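Local structure of intermedilysin (Streptococcus intermedius, 5IMW) at residues N282-L294 with S302-D314. The protein probably lyses host cells by binding cholesterol-containing membranes, changing shape and assembling into an oligomeric transmembrane pore. Residues are numbered along the deposited sequence; the frame is centred on the assembly and turned at random.
Sequences NILKNTKICAVVL and SKVCTGNIDTLKD. Unlike the reference sequence in segment 282-294: Cys-290 (reference Thr). Unlike the reference sequence in segment 302-314: Cys-305 (reference Ile).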
loop_
_atom_site.group_PDB
_atom_site.type_symbol
_atom_site.label_atom_id
_atom_site.label_comp_id
_atom_site.label_asym_id
_atom_site.label_seq_id
_atom_site.Cartn_x
_atom_site.Cartn_y
_atom_site.Cartn_z
ATOM N N ASN A 282 -17.998 -1.352 1.535
ATOM C CA ASN A 282 -18.871 -0.697 2.500
ATOM C C ASN A 282 -18.763 0.823 2.347
ATOM O O ASN A 282 -18.071 1.338 1.463
ATOM C CB ASN A 282 -18.533 -1.125 3.929
ATOM N N ILE A 283 -19.456 1.559 3.219
ATOM C CA ILE A 283 -19.574 3.006 3.050
ATOM C C ILE A 283 -19.593 3.740 4.391
ATOM O O ILE A 283 -18.535 4.075 4.939
ATOM C CB ILE A 283 -20.825 3.354 2.214
ATOM C CG1 ILE A 283 -21.996 2.407 2.537
ATOM C CG2 ILE A 283 -20.479 3.345 0.727
ATOM C CD1 ILE A 283 -22.117 1.175 1.647
ATOM N N LEU A 284 -20.791 3.991 4.926
ATOM C CA LEU A 284 -20.967 4.978 5.989
ATOM C C LEU A 284 -20.024 4.725 7.160
ATOM O O LEU A 284 -19.834 3.585 7.593
ATOM C CB LEU A 284 -22.418 4.972 6.478
ATOM C CG LEU A 284 -23.472 5.432 5.465
ATOM C CD1 LEU A 284 -24.161 4.241 4.810
ATOM C CD2 LEU A 284 -24.498 6.347 6.123
ATOM N N LYS A 285 -19.439 5.811 7.675
ATOM C CA LYS A 285 -18.455 5.737 8.750
ATOM C C LYS A 285 -18.008 7.128 9.184
ATOM O O LYS A 285 -17.628 7.948 8.342
ATOM C CB LYS A 285 -17.237 4.925 8.304
ATOM C CG LYS A 285 -16.648 4.033 9.374
ATOM C CD LYS A 285 -15.827 4.811 10.384
ATOM C CE LYS A 285 -16.456 4.801 11.770
ATOM N NZ LYS A 285 -15.468 5.069 12.847
ATOM N N ASN A 286 -18.051 7.404 10.489
ATOM C CA ASN A 286 -17.542 8.649 11.062
ATOM C C ASN A 286 -16.248 8.346 11.810
ATOM O O ASN A 286 -16.269 7.707 12.867
ATOM C CB ASN A 286 -18.577 9.287 11.986
ATOM C CG ASN A 286 -19.746 9.879 11.226
ATOM O OD1 ASN A 286 -20.061 9.451 10.117
ATOM N ND2 ASN A 286 -20.390 10.877 11.817
ATOM N N THR A 287 -15.128 8.814 11.266
ATOM C CA THR A 287 -13.803 8.604 11.834
ATOM C C THR A 287 -13.146 9.946 12.146
ATOM O O THR A 287 -13.717 11.016 11.924
ATOM C CB THR A 287 -12.922 7.799 10.871
ATOM O OG1 THR A 287 -13.466 7.876 9.546
ATOM C CG2 THR A 287 -12.828 6.340 11.301
ATOM N N LYS A 288 -11.930 9.870 12.681
ATOM C CA LYS A 288 -11.057 11.021 12.853
ATOM C C LYS A 288 -9.951 10.972 11.805
ATOM O O LYS A 288 -9.465 9.896 11.447
ATOM C CB LYS A 288 -10.444 11.049 14.259
ATOM C CG LYS A 288 -11.323 11.694 15.324
ATOM C CD LYS A 288 -12.723 11.107 15.349
ATOM C CE LYS A 288 -13.531 11.643 16.523
ATOM N NZ LYS A 288 -13.629 13.130 16.508
ATOM N N ILE A 289 -9.563 12.146 11.308
ATOM C CA ILE A 289 -8.576 12.253 10.240
ATOM C C ILE A 289 -7.479 13.217 10.667
ATOM O O ILE A 289 -7.715 14.167 11.421
ATOM C CB ILE A 289 -9.204 12.728 8.906
ATOM C CG1 ILE A 289 -10.462 11.913 8.556
ATOM C CG2 ILE A 289 -8.158 12.681 7.789
ATOM C CD1 ILE A 289 -10.343 11.031 7.338
ATOM N N CYS A 290 -6.268 12.965 10.173
ATOM C CA CYS A 290 -5.154 13.890 10.323
ATOM C C CYS A 290 -4.274 13.763 9.090
ATOM O O CYS A 290 -3.923 12.648 8.692
ATOM C CB CYS A 290 -4.348 13.598 11.591
ATOM S SG CYS A 290 -3.630 15.057 12.403
ATOM N N ALA A 291 -3.923 14.900 8.492
ATOM C CA ALA A 291 -3.195 14.919 7.233
ATOM C C ALA A 291 -2.038 15.904 7.304
ATOM O O ALA A 291 -2.089 16.904 8.026
ATOM C CB ALA A 291 -4.112 15.299 6.064
ATOM N N VAL A 292 -0.987 15.599 6.547
ATOM C CA VAL A 292 0.135 16.503 6.331
ATOM C C VAL A 292 0.308 16.668 4.830
ATOM O O VAL A 292 0.333 15.678 4.090
ATOM C CB VAL A 292 1.430 15.981 6.983
ATOM C CG1 VAL A 292 2.628 16.821 6.560
ATOM C CG2 VAL A 292 1.288 15.999 8.494
ATOM N N VAL A 293 0.431 17.914 4.382
ATOM C CA VAL A 293 0.400 18.245 2.964
ATOM C C VAL A 293 1.720 18.886 2.569
ATOM O O VAL A 293 2.319 19.637 3.347
ATOM C CB VAL A 293 -0.778 19.184 2.631
ATOM C CG1 VAL A 293 -0.784 19.545 1.146
ATOM C CG2 VAL A 293 -2.102 18.534 3.027
ATOM N N LEU A 294 2.167 18.584 1.353
ATOM C CA LEU A 294 3.317 19.243 0.748
ATOM C C LEU A 294 2.909 19.692 -0.645
ATOM O O LEU A 294 2.438 18.878 -1.448
ATOM C CB LEU A 294 4.530 18.311 0.679
ATOM C CG LEU A 294 5.873 18.969 1.000
ATOM C CD1 LEU A 294 6.094 19.005 2.506
ATOM C CD2 LEU A 294 7.015 18.254 0.295
ATOM N N SER A 302 -1.026 23.534 5.053
ATOM C CA SER A 302 -0.377 22.974 6.237
ATOM C C SER A 302 -1.114 21.740 6.744
ATOM O O SER A 302 -2.141 21.345 6.180
ATOM C CB SER A 302 -0.276 24.021 7.351
ATOM O OG SER A 302 0.098 25.286 6.832
ATOM N N LYS A 303 -0.590 21.123 7.801
ATOM C CA LYS A 303 -1.220 19.944 8.381
ATOM C C LYS A 303 -2.598 20.293 8.928
ATOM O O LYS A 303 -2.784 21.332 9.568
ATOM C CB LYS A 303 -0.342 19.377 9.498
ATOM C CG LYS A 303 -0.142 20.333 10.668
ATOM C CD LYS A 303 1.290 20.305 11.186
ATOM C CE LYS A 303 1.552 21.448 12.158
ATOM N NZ LYS A 303 2.493 22.456 11.598
ATOM N N VAL A 304 -3.568 19.413 8.683
ATOM C CA VAL A 304 -4.955 19.636 9.083
ATOM C C VAL A 304 -5.449 18.374 9.778
ATOM O O VAL A 304 -5.768 17.377 9.119
ATOM C CB VAL A 304 -5.858 19.993 7.898
ATOM C CG1 VAL A 304 -7.255 20.377 8.387
ATOM C CG2 VAL A 304 -5.246 21.119 7.084
ATOM N N CYS A 305 -5.516 18.411 11.103
ATOM C CA CYS A 305 -6.217 17.393 11.867
ATOM C C CYS A 305 -7.698 17.754 11.940
ATOM O O CYS A 305 -8.067 18.930 11.881
ATOM C CB CYS A 305 -5.625 17.269 13.273
ATOM S SG CYS A 305 -5.037 15.613 13.766
ATOM N N THR A 306 -8.540 16.721 12.056
ATOM C CA THR A 306 -10.003 16.820 12.086
ATOM C C THR A 306 -10.576 16.727 10.675
ATOM O O THR A 306 -9.826 16.736 9.693
ATOM C CB THR A 306 -10.490 18.112 12.768
ATOM O OG1 THR A 306 -11.669 17.837 13.533
ATOM C CG2 THR A 306 -10.831 19.209 11.748
ATOM N N GLY A 307 -11.902 16.655 10.565
ATOM C CA GLY A 307 -12.555 16.469 9.285
ATOM C C GLY A 307 -13.094 15.061 9.145
ATOM O O GLY A 307 -12.464 14.106 9.610
ATOM N N ASN A 308 -14.259 14.911 8.518
ATOM C CA ASN A 308 -14.898 13.610 8.353
ATOM C C ASN A 308 -15.083 13.349 6.863
ATOM O O ASN A 308 -15.960 13.939 6.224
ATOM C CB ASN A 308 -16.227 13.552 9.107
ATOM C CG ASN A 308 -16.040 13.612 10.616
ATOM O OD1 ASN A 308 -15.034 14.128 11.105
ATOM N ND2 ASN A 308 -17.006 13.078 11.358
ATOM N N ILE A 309 -14.239 12.474 6.321
ATOM C CA ILE A 309 -14.213 12.060 4.918
ATOM C C ILE A 309 -14.545 13.178 3.924
ATOM O O ILE A 309 -13.770 13.424 2.993
ATOM C CB ILE A 309 -15.128 10.831 4.704
ATOM C CG1 ILE A 309 -14.711 10.075 3.438
ATOM C CG2 ILE A 309 -16.611 11.199 4.655
ATOM C CD1 ILE A 309 -13.348 9.413 3.552
ATOM N N ASP A 310 -15.692 13.850 4.079
ATOM C CA ASP A 310 -16.062 14.885 3.113
ATOM C C ASP A 310 -15.042 16.022 3.111
ATOM O O ASP A 310 -14.671 16.530 2.047
ATOM C CB ASP A 310 -17.467 15.418 3.408
ATOM C CG ASP A 310 -18.203 15.876 2.149
ATOM O OD1 ASP A 310 -18.187 15.141 1.138
ATOM O OD2 ASP A 310 -18.818 16.964 2.179
ATOM N N THR A 311 -14.581 16.437 4.295
ATOM C CA THR A 311 -13.468 17.382 4.361
ATOM C C THR A 311 -12.255 16.844 3.617
ATOM O O THR A 311 -11.544 17.597 2.941
ATOM C CB THR A 311 -13.105 17.676 5.817
ATOM O OG1 THR A 311 -13.392 16.526 6.623
ATOM C CG2 THR A 311 -13.880 18.877 6.338
ATOM N N LEU A 312 -11.999 15.539 3.731
ATOM C CA LEU A 312 -10.883 14.935 3.012
ATOM C C LEU A 312 -11.121 14.966 1.508
ATOM O O LEU A 312 -10.239 15.365 0.738
ATOM C CB LEU A 312 -10.667 13.498 3.489
ATOM C CG LEU A 312 -9.522 12.732 2.820
ATOM C CD1 LEU A 312 -8.317 12.672 3.735
ATOM C CD2 LEU A 312 -9.973 11.335 2.413
ATOM N N LYS A 313 -12.310 14.543 1.067
ATOM C CA LYS A 313 -12.576 14.459 -0.365
ATOM C C LYS A 313 -12.372 15.802 -1.050
ATOM O O LYS A 313 -11.958 15.846 -2.214
ATOM C CB LYS A 313 -13.995 13.951 -0.617
ATOM C CG LYS A 313 -14.119 13.177 -1.921
ATOM C CD LYS A 313 -15.564 12.975 -2.340
ATOM C CE LYS A 313 -15.647 12.142 -3.609
ATOM N NZ LYS A 313 -16.915 12.364 -4.356
ATOM N N ASP A 314 -12.651 16.906 -0.352
ATOM C CA ASP A 314 -12.396 18.217 -0.937
ATOM C C ASP A 314 -10.901 18.496 -1.036
ATOM O O ASP A 314 -10.459 19.140 -1.994
ATOM C CB ASP A 314 -13.096 19.308 -0.124
ATOM C CG ASP A 314 -12.122 20.195 0.630
ATOM O OD1 ASP A 314 -11.331 19.669 1.442
ATOM O OD2 ASP A 314 -12.148 21.424 0.405
#
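Cys-290 and Cys-305 face each other as an antiparallel non-hydrogen-bonded pair, their CA atoms 4.0 Å apart, and are joined covalently through SG and SG at 2.0 Å. The disulfide has a left-handed twist (chi3 -116°) and lies across the two strands on one face of the sheet. Both cysteines replace other residues of the reference sequence.

Three backbone hydrogen bonds flank the link. Ala-291 and Val-304 form the hydrogen-bonded pair: Val-304 N gives to Ala-291 O at 3.0 Å, and Ala-291 N to Val-304 O at 3.2 Å, the latter reaching its acceptor from above the carbonyl plane. Beyond the cysteines, Thr-306 N meets Ile-289 O at 2.8 Å.

This hairpin ends a five-stranded antiparallel sheet of the cytolysin fold. Strand 288-294 bonds along its other edge to strand 246-254, through Cys-290 with Lys-251 and Val-292 with Tyr-249, while the short strand 304-305 is outermost. In cholesterol-dependent cytolysins that short strand must leave its neighbour to expose an edge for the next monomer, so the cross-strand disulfide is consistent with a toxin locked before oligomerisation.

On the face opposite the disulfide, Ile-289, with CG2 anti to its amide nitrogen (chi1 -49° for CG1), sends that methyl to Leu-312 CD1 at 4.1 Å; the two side chains cross nearly at right angles, seating helix 310-318 against the sheet, where Val-250 and Phe-252 also touch Ile-289. On the same face as the disulfide, nearer the hairpin turn, Val-292 CG2 lies alongside Lys-303 CB at 3.9 Å, both side chains pointing the same way.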